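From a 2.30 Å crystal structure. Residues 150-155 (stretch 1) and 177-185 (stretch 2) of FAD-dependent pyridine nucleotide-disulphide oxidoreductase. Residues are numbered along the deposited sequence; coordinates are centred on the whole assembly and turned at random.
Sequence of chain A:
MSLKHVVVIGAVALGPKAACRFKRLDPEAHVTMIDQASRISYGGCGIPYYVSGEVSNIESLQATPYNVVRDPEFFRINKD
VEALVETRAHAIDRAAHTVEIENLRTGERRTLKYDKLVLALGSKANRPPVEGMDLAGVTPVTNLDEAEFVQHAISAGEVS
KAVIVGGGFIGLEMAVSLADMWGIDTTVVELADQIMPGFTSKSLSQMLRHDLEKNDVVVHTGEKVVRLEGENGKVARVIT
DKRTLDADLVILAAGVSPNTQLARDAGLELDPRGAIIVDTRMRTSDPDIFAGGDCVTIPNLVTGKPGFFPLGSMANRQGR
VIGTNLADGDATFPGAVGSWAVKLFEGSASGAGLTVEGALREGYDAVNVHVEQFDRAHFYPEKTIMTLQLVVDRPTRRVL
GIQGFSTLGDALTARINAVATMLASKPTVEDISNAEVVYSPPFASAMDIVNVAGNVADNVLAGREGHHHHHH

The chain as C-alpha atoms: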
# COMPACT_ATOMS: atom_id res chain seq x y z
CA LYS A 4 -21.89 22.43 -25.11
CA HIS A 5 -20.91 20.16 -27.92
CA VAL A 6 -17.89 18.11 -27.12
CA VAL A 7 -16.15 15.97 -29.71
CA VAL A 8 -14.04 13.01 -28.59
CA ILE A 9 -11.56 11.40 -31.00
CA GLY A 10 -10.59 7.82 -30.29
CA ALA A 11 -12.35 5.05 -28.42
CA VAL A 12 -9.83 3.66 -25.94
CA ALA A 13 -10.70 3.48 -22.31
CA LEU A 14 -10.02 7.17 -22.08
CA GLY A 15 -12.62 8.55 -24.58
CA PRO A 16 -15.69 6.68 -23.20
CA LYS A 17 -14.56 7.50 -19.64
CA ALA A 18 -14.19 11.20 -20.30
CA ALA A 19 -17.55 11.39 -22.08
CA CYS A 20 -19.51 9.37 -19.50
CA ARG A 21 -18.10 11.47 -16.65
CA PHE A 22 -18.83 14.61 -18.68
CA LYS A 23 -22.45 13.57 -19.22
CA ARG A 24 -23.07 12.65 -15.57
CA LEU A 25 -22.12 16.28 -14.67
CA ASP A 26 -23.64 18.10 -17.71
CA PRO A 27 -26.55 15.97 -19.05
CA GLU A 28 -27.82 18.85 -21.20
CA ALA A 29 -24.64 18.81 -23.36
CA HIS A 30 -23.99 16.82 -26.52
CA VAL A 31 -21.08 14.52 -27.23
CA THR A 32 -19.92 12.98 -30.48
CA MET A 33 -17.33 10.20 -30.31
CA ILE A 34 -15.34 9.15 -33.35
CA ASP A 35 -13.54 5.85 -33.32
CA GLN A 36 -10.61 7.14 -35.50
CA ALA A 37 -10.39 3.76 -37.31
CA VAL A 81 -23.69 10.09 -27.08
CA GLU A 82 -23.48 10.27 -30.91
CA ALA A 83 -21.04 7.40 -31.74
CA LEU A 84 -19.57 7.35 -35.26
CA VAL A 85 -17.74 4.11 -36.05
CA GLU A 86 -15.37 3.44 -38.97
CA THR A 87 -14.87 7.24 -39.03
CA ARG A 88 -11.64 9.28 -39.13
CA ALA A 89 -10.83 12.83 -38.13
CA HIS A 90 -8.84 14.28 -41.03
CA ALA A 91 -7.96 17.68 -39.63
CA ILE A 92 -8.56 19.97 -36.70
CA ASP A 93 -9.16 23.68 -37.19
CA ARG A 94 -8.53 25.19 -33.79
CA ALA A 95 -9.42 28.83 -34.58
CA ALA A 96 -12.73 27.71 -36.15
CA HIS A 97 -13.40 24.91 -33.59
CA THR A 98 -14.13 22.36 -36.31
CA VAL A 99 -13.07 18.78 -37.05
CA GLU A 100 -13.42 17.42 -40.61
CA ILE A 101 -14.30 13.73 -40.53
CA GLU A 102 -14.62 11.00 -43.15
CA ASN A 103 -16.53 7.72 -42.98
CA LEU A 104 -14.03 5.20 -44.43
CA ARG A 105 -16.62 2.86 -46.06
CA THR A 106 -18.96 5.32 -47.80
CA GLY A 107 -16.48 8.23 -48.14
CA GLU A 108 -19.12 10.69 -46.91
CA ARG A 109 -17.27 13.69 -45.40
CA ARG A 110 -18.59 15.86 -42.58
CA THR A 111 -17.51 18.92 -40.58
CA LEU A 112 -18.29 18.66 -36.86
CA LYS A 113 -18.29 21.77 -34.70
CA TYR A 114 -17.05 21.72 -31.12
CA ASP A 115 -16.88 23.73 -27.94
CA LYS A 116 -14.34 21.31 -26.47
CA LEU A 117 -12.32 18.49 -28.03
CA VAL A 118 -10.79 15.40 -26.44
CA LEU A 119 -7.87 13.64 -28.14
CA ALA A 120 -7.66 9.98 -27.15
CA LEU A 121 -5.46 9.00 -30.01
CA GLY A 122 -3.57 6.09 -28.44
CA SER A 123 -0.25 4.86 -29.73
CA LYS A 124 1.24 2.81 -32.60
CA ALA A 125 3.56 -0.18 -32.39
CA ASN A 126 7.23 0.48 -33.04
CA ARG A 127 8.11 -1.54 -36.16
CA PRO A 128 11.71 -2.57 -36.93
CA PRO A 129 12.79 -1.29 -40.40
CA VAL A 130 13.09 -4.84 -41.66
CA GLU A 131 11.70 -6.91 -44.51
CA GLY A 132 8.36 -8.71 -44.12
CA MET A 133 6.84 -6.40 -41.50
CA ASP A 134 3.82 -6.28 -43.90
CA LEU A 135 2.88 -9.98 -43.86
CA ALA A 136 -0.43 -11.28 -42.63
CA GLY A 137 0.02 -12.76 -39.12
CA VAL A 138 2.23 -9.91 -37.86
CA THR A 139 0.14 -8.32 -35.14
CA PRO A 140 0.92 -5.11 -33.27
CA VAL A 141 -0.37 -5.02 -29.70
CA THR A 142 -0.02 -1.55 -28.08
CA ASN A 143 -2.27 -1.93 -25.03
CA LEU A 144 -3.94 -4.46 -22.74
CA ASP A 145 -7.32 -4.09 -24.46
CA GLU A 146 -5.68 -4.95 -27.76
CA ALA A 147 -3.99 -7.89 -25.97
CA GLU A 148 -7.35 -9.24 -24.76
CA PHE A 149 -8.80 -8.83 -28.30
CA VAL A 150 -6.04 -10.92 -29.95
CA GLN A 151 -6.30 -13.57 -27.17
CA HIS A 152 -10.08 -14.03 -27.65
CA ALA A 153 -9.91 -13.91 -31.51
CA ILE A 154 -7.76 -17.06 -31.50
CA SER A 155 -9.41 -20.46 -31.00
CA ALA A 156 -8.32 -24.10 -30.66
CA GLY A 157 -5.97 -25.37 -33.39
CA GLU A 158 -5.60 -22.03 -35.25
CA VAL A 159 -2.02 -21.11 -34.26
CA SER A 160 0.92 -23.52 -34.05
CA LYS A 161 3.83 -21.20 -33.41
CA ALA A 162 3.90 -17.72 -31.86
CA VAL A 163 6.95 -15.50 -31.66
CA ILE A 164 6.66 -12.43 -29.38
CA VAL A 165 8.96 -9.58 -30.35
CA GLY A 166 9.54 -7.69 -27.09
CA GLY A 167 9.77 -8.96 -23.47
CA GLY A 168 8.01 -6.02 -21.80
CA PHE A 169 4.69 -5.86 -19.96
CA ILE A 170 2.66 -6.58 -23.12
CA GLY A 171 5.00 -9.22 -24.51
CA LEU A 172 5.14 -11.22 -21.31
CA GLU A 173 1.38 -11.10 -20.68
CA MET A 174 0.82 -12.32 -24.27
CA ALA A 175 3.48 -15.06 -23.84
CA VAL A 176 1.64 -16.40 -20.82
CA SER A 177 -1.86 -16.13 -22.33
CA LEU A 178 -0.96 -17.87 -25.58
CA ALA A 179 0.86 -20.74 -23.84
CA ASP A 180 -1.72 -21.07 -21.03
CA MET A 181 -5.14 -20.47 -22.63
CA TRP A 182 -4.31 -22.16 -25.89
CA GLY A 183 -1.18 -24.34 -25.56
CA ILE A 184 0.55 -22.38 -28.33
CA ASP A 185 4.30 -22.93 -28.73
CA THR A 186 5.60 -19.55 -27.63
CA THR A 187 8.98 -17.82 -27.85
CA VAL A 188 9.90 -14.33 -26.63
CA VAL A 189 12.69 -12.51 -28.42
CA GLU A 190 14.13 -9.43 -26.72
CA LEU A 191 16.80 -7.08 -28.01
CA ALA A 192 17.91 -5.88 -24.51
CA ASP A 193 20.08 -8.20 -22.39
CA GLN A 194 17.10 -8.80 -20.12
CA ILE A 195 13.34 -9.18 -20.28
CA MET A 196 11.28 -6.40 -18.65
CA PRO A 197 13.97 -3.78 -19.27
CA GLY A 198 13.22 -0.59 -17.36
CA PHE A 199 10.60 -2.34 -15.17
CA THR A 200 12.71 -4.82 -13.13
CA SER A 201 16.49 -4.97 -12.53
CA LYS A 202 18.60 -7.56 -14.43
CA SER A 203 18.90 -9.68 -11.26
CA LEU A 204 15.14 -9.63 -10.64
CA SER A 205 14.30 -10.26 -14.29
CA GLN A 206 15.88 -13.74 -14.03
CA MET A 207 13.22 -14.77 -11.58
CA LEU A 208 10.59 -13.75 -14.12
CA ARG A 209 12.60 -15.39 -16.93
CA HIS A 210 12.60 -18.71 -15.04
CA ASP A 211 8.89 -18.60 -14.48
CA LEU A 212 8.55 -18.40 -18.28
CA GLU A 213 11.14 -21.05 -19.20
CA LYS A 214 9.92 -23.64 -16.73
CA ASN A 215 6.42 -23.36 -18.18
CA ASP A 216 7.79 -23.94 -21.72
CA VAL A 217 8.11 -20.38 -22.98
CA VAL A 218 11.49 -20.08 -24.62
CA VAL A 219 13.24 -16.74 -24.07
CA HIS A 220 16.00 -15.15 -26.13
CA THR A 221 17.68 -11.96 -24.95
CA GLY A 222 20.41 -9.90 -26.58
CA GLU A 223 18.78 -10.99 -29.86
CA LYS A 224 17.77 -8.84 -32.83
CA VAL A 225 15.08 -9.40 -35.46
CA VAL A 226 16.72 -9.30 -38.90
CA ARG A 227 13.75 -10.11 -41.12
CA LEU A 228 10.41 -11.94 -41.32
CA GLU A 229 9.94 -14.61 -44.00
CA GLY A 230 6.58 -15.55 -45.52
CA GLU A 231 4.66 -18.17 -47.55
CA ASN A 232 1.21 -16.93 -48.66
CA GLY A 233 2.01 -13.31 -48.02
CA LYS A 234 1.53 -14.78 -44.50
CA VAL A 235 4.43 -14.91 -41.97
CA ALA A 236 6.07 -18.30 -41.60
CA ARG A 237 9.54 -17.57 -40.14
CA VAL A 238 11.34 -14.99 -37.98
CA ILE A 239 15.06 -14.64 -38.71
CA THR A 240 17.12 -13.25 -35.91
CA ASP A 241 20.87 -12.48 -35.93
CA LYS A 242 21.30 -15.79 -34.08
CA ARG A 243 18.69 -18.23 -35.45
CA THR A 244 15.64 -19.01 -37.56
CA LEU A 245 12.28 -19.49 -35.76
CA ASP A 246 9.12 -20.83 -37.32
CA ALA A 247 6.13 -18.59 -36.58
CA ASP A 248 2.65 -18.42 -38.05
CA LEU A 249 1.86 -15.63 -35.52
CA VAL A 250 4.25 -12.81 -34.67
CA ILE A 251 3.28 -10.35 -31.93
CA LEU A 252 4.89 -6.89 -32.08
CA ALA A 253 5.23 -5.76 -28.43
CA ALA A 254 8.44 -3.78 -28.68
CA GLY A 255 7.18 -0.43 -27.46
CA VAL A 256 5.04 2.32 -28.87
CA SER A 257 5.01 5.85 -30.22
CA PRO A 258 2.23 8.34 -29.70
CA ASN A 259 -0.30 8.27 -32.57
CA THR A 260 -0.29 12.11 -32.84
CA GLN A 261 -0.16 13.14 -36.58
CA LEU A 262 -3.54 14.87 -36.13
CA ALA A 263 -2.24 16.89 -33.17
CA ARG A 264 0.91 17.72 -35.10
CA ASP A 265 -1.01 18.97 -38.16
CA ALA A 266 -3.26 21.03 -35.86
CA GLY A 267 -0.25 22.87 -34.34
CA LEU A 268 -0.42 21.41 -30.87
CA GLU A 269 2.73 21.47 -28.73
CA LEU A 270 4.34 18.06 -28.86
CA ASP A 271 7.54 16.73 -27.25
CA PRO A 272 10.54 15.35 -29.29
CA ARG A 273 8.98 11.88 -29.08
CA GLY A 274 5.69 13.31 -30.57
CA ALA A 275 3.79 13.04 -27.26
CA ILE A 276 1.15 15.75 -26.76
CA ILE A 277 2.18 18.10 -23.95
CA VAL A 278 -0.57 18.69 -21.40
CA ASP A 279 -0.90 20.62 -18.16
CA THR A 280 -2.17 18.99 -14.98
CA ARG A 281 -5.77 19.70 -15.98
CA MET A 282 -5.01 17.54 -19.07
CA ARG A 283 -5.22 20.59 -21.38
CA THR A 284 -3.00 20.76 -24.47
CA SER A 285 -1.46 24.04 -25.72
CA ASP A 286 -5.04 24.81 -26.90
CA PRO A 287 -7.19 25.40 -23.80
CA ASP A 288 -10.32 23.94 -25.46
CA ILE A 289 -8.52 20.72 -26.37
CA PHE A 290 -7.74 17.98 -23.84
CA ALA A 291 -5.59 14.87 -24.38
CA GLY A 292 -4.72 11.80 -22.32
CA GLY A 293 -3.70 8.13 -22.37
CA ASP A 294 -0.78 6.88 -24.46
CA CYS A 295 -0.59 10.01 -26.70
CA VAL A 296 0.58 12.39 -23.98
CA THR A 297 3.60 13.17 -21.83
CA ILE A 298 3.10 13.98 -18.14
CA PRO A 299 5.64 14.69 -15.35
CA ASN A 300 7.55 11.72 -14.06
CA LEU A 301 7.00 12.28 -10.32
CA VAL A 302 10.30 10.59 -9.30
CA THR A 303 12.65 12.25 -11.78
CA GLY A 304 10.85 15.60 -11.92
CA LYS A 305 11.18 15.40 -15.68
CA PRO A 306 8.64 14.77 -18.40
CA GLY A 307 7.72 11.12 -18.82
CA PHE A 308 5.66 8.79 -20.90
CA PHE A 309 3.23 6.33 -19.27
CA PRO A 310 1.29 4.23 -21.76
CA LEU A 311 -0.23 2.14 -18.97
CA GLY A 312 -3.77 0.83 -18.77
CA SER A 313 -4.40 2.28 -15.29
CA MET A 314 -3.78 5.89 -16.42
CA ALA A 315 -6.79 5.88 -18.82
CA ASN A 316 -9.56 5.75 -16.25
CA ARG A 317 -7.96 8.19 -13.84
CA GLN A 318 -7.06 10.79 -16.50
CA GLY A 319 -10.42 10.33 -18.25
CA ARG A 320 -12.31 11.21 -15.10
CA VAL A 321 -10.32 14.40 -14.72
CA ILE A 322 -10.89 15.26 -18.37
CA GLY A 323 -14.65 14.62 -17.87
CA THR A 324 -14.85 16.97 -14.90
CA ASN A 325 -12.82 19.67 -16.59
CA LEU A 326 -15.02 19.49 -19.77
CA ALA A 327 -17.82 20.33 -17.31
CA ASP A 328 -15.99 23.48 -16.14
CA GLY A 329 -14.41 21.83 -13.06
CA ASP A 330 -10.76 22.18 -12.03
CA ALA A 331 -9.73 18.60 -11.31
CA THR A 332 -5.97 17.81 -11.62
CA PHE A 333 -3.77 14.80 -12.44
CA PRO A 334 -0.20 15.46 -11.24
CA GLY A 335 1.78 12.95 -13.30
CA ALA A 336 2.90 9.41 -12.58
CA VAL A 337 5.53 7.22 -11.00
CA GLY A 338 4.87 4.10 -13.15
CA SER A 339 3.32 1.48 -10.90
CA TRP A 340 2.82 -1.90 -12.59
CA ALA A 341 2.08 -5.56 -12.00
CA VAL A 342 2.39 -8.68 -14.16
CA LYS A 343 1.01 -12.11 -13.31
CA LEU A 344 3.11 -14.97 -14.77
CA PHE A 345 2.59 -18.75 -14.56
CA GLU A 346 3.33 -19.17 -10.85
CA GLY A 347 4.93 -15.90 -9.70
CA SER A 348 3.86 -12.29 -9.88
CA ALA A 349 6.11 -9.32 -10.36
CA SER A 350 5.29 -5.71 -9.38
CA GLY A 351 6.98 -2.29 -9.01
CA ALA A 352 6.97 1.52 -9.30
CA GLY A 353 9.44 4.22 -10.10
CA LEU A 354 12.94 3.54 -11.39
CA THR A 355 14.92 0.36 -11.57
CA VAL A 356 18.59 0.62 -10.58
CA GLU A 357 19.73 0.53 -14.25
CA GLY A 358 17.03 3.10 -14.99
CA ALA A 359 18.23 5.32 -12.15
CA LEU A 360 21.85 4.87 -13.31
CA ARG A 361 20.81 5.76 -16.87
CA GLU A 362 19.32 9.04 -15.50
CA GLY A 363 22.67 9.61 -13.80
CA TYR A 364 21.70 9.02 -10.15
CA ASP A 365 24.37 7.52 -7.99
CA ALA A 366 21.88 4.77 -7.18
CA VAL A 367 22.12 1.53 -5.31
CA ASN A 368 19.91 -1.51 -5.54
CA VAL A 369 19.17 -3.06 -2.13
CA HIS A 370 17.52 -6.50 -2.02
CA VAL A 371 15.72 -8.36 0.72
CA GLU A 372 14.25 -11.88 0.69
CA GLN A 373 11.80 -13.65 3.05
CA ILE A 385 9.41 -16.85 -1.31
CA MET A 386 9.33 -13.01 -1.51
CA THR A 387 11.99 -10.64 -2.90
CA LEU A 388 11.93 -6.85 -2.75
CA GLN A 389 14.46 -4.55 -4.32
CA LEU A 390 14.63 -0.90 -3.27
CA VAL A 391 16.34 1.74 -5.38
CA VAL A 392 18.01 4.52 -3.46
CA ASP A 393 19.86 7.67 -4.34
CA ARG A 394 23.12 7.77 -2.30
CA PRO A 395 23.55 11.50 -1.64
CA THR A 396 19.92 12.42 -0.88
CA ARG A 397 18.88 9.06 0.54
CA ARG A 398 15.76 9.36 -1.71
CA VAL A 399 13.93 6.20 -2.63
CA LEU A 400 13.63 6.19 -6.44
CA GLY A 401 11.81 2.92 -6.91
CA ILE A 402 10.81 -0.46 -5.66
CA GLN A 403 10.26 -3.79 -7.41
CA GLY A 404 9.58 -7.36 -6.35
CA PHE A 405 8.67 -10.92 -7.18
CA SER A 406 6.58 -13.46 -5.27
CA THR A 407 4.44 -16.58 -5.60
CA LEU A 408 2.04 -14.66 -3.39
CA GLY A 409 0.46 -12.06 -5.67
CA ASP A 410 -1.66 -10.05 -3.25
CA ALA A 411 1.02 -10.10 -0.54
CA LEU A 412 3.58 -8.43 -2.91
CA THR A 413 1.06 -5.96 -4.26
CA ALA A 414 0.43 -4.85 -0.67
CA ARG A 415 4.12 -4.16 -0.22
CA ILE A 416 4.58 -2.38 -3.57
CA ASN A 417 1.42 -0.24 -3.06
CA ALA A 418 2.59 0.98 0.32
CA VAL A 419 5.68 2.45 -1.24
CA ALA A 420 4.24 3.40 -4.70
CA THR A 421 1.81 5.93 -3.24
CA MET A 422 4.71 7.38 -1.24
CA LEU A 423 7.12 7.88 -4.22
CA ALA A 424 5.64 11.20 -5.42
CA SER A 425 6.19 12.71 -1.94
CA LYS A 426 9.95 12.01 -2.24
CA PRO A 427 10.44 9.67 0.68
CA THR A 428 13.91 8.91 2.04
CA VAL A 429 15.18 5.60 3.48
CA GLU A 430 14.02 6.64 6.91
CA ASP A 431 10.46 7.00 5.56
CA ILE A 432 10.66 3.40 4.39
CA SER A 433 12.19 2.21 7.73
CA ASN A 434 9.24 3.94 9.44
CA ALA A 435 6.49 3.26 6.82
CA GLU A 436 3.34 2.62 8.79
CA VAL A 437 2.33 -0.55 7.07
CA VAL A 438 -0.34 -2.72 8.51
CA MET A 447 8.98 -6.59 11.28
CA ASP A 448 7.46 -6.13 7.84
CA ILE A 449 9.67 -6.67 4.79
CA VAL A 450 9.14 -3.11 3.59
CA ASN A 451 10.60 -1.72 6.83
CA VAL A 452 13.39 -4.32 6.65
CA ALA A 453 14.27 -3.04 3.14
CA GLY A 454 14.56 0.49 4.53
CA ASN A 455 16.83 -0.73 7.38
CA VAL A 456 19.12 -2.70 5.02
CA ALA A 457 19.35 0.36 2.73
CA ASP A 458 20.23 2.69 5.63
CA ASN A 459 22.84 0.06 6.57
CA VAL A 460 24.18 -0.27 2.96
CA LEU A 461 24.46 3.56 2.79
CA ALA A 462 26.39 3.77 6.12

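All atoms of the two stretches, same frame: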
# COMPACT_ATOMS: atom_id res chain seq x y z
N VAL A 150 -6.80 -9.87 -29.23
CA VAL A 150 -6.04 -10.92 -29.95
C VAL A 150 -6.26 -12.28 -29.27
O VAL A 150 -6.54 -13.26 -29.95
CB VAL A 150 -4.52 -10.58 -30.07
CG1 VAL A 150 -3.67 -11.82 -30.42
CG2 VAL A 150 -4.30 -9.48 -31.08
N GLN A 151 -6.16 -12.32 -27.94
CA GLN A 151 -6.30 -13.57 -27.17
C GLN A 151 -7.64 -14.27 -27.40
O GLN A 151 -7.69 -15.50 -27.50
CB GLN A 151 -6.13 -13.30 -25.66
CG GLN A 151 -4.70 -13.11 -25.22
CD GLN A 151 -4.57 -12.49 -23.83
OE1 GLN A 151 -5.45 -12.61 -22.97
NE2 GLN A 151 -3.44 -11.83 -23.60
N HIS A 152 -8.72 -13.48 -27.47
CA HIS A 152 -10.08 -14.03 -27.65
C HIS A 152 -10.49 -14.16 -29.13
O HIS A 152 -11.56 -14.70 -29.42
CB HIS A 152 -11.13 -13.22 -26.84
CG HIS A 152 -10.98 -13.37 -25.35
ND1 HIS A 152 -9.89 -12.88 -24.66
CD2 HIS A 152 -11.77 -13.97 -24.42
CE1 HIS A 152 -10.01 -13.16 -23.37
NE2 HIS A 152 -11.15 -13.82 -23.20
N ALA A 153 -9.65 -13.71 -30.06
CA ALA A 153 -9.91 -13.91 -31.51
C ALA A 153 -9.30 -15.22 -32.02
O ALA A 153 -9.69 -15.73 -33.08
CB ALA A 153 -9.37 -12.72 -32.32
N ILE A 154 -8.33 -15.73 -31.27
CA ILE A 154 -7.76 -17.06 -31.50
C ILE A 154 -8.69 -18.12 -30.88
O ILE A 154 -9.38 -17.87 -29.87
CB ILE A 154 -6.33 -17.20 -30.89
CG1 ILE A 154 -5.35 -16.25 -31.58
CG2 ILE A 154 -5.83 -18.66 -30.94
CD1 ILE A 154 -4.21 -15.82 -30.71
N SER A 155 -8.69 -19.29 -31.50
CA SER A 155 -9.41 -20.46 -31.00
C SER A 155 -8.57 -21.71 -31.24
O SER A 155 -7.53 -21.66 -31.93
CB SER A 155 -10.80 -20.58 -31.66
OG SER A 155 -10.72 -20.73 -33.07
N SER A 177 -0.52 -15.84 -21.83
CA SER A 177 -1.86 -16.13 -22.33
C SER A 177 -1.88 -17.16 -23.45
O SER A 177 -2.70 -18.07 -23.43
CB SER A 177 -2.51 -14.88 -22.88
OG SER A 177 -2.91 -14.03 -21.82
N LEU A 178 -1.00 -16.97 -24.43
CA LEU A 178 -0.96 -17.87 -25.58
C LEU A 178 -0.58 -19.27 -25.12
O LEU A 178 -1.24 -20.22 -25.51
CB LEU A 178 -0.02 -17.36 -26.68
CG LEU A 178 -0.33 -16.00 -27.31
CD1 LEU A 178 0.67 -15.60 -28.38
CD2 LEU A 178 -1.73 -15.98 -27.89
N ALA A 179 0.45 -19.40 -24.30
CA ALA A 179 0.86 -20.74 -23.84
C ALA A 179 -0.18 -21.36 -22.91
O ALA A 179 -0.40 -22.56 -22.94
CB ALA A 179 2.23 -20.70 -23.19
N ASP A 180 -0.84 -20.54 -22.10
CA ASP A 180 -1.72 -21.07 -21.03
C ASP A 180 -3.18 -21.27 -21.43
O ASP A 180 -3.79 -22.25 -21.02
CB ASP A 180 -1.64 -20.18 -19.79
CG ASP A 180 -1.50 -20.96 -18.52
OD1 ASP A 180 -0.77 -21.98 -18.52
OD2 ASP A 180 -2.11 -20.56 -17.51
N MET A 181 -3.76 -20.34 -22.18
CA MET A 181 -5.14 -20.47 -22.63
C MET A 181 -5.20 -21.45 -23.77
O MET A 181 -6.18 -22.18 -23.90
CB MET A 181 -5.73 -19.15 -23.16
CG MET A 181 -6.01 -18.03 -22.15
SD MET A 181 -6.12 -16.40 -22.99
CE MET A 181 -7.65 -16.51 -23.91
N TRP A 182 -4.19 -21.45 -24.63
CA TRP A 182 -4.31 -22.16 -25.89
C TRP A 182 -3.25 -23.20 -26.18
O TRP A 182 -3.32 -23.85 -27.23
CB TRP A 182 -4.33 -21.17 -27.03
CG TRP A 182 -5.43 -20.19 -26.98
CD1 TRP A 182 -5.31 -18.84 -26.93
CD2 TRP A 182 -6.83 -20.48 -26.97
NE1 TRP A 182 -6.56 -18.25 -26.90
CE2 TRP A 182 -7.51 -19.24 -26.92
CE3 TRP A 182 -7.58 -21.66 -27.00
CZ2 TRP A 182 -8.89 -19.15 -26.89
CZ3 TRP A 182 -8.96 -21.57 -26.98
CH2 TRP A 182 -9.60 -20.32 -26.93
N GLY A 183 -2.28 -23.39 -25.29
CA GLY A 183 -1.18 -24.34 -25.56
C GLY A 183 -0.33 -24.07 -26.81
O GLY A 183 0.26 -24.98 -27.41
N ILE A 184 -0.24 -22.80 -27.18
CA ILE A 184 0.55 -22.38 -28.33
C ILE A 184 2.02 -22.42 -27.95
O ILE A 184 2.40 -21.93 -26.89
CB ILE A 184 0.13 -20.96 -28.77
CG1 ILE A 184 -1.32 -20.97 -29.28
CG2 ILE A 184 1.04 -20.46 -29.84
CD1 ILE A 184 -1.95 -19.58 -29.47
N ASP A 185 2.83 -23.01 -28.82
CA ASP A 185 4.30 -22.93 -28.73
C ASP A 185 4.80 -21.48 -28.86
O ASP A 185 4.67 -20.85 -29.92
CB ASP A 185 4.93 -23.81 -29.81
CG ASP A 185 6.45 -23.99 -29.63
OD1 ASP A 185 7.15 -23.04 -29.19
OD2 ASP A 185 6.94 -25.09 -29.94

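The indole of Trp-182 is held by stretch 1 in two ways at once, at its edge by a hydrogen bond and over one face by aliphatic groups. At the edge, Trp-182 NE1 donates to the backbone oxygen Gln-151 O (3.0 Å, N-H...O angle 154°); no backbone N-H within stretch 1 is hydrogen-bonded to this oxygen, which lies close to the plane of the indole, where NE1 directs its N-H. Over the face, Ile-154 CG2 sits 4.1 Å from the centroid of the five-membered ring of Trp-182 and Ser-155 CA 4.2 Å from that of the six-membered ring, 12° and 16° off the ring normal, so that both make CH-pi contacts and consecutive residues span the bicycle.

Ile-154 points its CA-to-CB bond toward stretch 2 and extends the contact into an apolar cluster: its CD1 packs against Leu-178 CD2 at 3.8 Å, and its CG2 also lies 4.2 Å from Ile-184 CD1. Met-181, one residue before the tryptophan, places its CE 3.7 Å from Gln-151 O and 4.1 Å from His-152 CE1, over one face of the imidazole.

Earlier in the helix of stretch 2, Gln-151 NE2 comes within 2.9 Å of Ser-177 OG, but the angle is poor and the pair is not hydrogen-bonded; the serine hydroxyl is satisfied elsewhere in the structure.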